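Local coordinates for protein glycerophosphodiester phosphodiesterase (Cytophaga hutchinsonii ATCC 33406, PDB 3CH0) that belongs to the glycerophosphodiester phosphodiesterase family, whose members are enzymes with a TIM-barrel fold, at residues L44-N50 and L153-V158. Sequence-based numbering, arbitrary orientation.
Sequences LVISKDN and LFCDLV. With EDO (1,2-ethanediol), chain K.
Leu-44 meets the helix with two groups: CD1 reaches Val-158 CG1 at 3.7 Å, while its carbonyl O lies at the edge of the Phe-154 ring, in its plane and 3.3 Å from CZ. The Leu-44 backbone is hydrogen-bonded to Glu-136 of strand 132-137. Val-45 points away from the helix and packs on Ser-55 and Thr-58; its CA is its nearest atom to the ring, 3.9 Å from Phe-154 CZ, and approaches obliquely. Ile-46 lies over one face of Phe-154 in a CH-pi contact, with CG1 4.1 Å from the ring centroid and shifted toward the rim. With CG1 set beside the backbone N (chi1 -50°), the branch CG2 is left to meet Leu-157 CD1 at 3.8 Å. Strand 39-46 and helix 151-164 are parts of the TIM barrel: the strand runs parallel to its neighbour 132-137, the helix follows that neighbour in the chain, and the axes of strand 44-46 and helix 153-158 run at 112° to each other. Val-52 of the antiparallel strand 52-54 touches Leu-44, Ile-46, Leu-157 and Val-158 alike. A type I turn from Ser-47 to Asn-50 follows, closed by the hydrogen bond from Asn-50 N to Ser-47 O; Ser-47 OG also donates to Asp-49 OD1 (2.7 Å) from above the carboxylate plane. The turn brings Asn-50 back to the helix, carbonyl O 3.7 Å from Leu-157 CD2 and CB 4.0 Å from Leu-157 CD1, the two side chains crossing nearly at right angles. On this partly exposed flank a 1,2-ethanediol, probably a crystallisation additive, rests against Leu-153 CD1 and Leu-157 CD2.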
# COMPACT_ATOMS: atom_id res chain seq x y z
N LEU A 44 2.07 -5.72 -1.76
CA LEU A 44 2.90 -6.71 -2.42
C LEU A 44 2.74 -8.09 -1.83
O LEU A 44 2.68 -8.28 -0.59
CB LEU A 44 4.38 -6.34 -2.34
CG LEU A 44 4.77 -4.93 -2.82
CD1 LEU A 44 6.21 -4.54 -2.51
CD2 LEU A 44 4.50 -4.84 -4.33
N VAL A 45 2.63 -9.05 -2.75
CA VAL A 45 2.57 -10.49 -2.46
C VAL A 45 3.50 -11.21 -3.43
O VAL A 45 4.14 -10.57 -4.27
CB VAL A 45 1.16 -11.03 -2.44
CG1 VAL A 45 0.22 -10.16 -1.55
CG2 VAL A 45 0.63 -11.15 -3.91
N ILE A 46 3.65 -12.53 -3.22
CA ILE A 46 4.57 -13.38 -4.01
C ILE A 46 3.81 -14.52 -4.70
O ILE A 46 2.95 -15.12 -4.10
CB ILE A 46 5.63 -14.00 -3.10
CG1 ILE A 46 6.32 -12.91 -2.22
CG2 ILE A 46 6.73 -14.73 -3.94
CD1 ILE A 46 7.03 -11.79 -2.95
N SER A 47 4.10 -14.70 -5.99
CA SER A 47 3.54 -15.81 -6.75
C SER A 47 4.32 -17.09 -6.42
O SER A 47 5.40 -17.04 -5.83
CB SER A 47 3.67 -15.56 -8.26
OG SER A 47 5.04 -15.49 -8.66
N LYS A 48 3.74 -18.22 -6.84
CA LYS A 48 4.44 -19.55 -6.74
C LYS A 48 5.84 -19.53 -7.26
O LYS A 48 6.74 -20.12 -6.65
CB LYS A 48 3.63 -20.60 -7.44
CG LYS A 48 4.20 -22.02 -7.29
CD LYS A 48 3.16 -23.02 -7.76
CE LYS A 48 3.76 -24.42 -7.83
NZ LYS A 48 2.90 -25.28 -8.71
N ASP A 49 6.07 -18.83 -8.38
CA ASP A 49 7.36 -18.71 -8.99
C ASP A 49 8.17 -17.50 -8.52
O ASP A 49 9.08 -17.01 -9.21
CB ASP A 49 7.27 -18.83 -10.55
CG ASP A 49 6.33 -17.82 -11.21
OD1 ASP A 49 5.38 -17.30 -10.58
OD2 ASP A 49 6.52 -17.63 -12.46
N ASN A 50 7.88 -17.05 -7.28
CA ASN A 50 8.70 -16.06 -6.63
C ASN A 50 8.81 -14.71 -7.36
O ASN A 50 9.80 -13.99 -7.23
CB ASN A 50 10.12 -16.62 -6.29
CG ASN A 50 10.12 -17.54 -5.09
OD1 ASN A 50 9.13 -17.69 -4.40
ND2 ASN A 50 11.26 -18.20 -4.87
N LEU A 153 12.61 -14.38 2.82
CA LEU A 153 12.43 -14.53 1.36
C LEU A 153 11.46 -13.46 0.84
O LEU A 153 11.70 -12.88 -0.23
CB LEU A 153 11.93 -15.94 0.97
CG LEU A 153 11.79 -16.18 -0.54
CD1 LEU A 153 13.09 -15.79 -1.31
CD2 LEU A 153 11.29 -17.62 -0.73
N PHE A 154 10.33 -13.27 1.55
CA PHE A 154 9.33 -12.26 1.15
C PHE A 154 10.07 -10.93 1.02
O PHE A 154 9.98 -10.22 0.03
CB PHE A 154 8.20 -12.25 2.18
CG PHE A 154 6.87 -11.67 1.71
CD1 PHE A 154 6.78 -10.68 0.73
CD2 PHE A 154 5.71 -12.05 2.37
CE1 PHE A 154 5.59 -10.13 0.38
CE2 PHE A 154 4.47 -11.49 2.01
CZ PHE A 154 4.43 -10.53 1.01
N CYS A 155 10.80 -10.55 2.07
CA CYS A 155 11.46 -9.25 2.07
C CYS A 155 12.59 -9.18 1.03
O CYS A 155 12.80 -8.18 0.37
CB CYS A 155 12.02 -8.89 3.46
SG CYS A 155 10.71 -8.61 4.69
N ASP A 156 13.35 -10.26 0.94
CA ASP A 156 14.48 -10.24 0.01
C ASP A 156 13.98 -10.10 -1.42
O ASP A 156 14.60 -9.41 -2.20
CB ASP A 156 15.29 -11.52 0.14
CG ASP A 156 16.09 -11.60 1.44
OD1 ASP A 156 16.24 -10.61 2.14
OD2 ASP A 156 16.59 -12.74 1.66
N LEU A 157 12.92 -10.79 -1.78
CA LEU A 157 12.41 -10.68 -3.16
C LEU A 157 11.96 -9.24 -3.46
O LEU A 157 12.23 -8.70 -4.56
CB LEU A 157 11.24 -11.61 -3.39
CG LEU A 157 11.60 -13.08 -3.43
CD1 LEU A 157 10.37 -13.96 -3.34
CD2 LEU A 157 12.47 -13.48 -4.68
N VAL A 158 11.29 -8.60 -2.51
CA VAL A 158 10.87 -7.19 -2.70
C VAL A 158 12.07 -6.29 -2.84
O VAL A 158 12.11 -5.42 -3.73
CB VAL A 158 9.92 -6.75 -1.53
CG1 VAL A 158 9.67 -5.22 -1.47
CG2 VAL A 158 8.63 -7.56 -1.65
C1 EDO K . 16.07 -14.58 -3.55
O1 EDO K . 17.48 -14.76 -3.42
C2 EDO K . 15.75 -13.26 -2.87
O2 EDO K . 16.23 -12.13 -3.63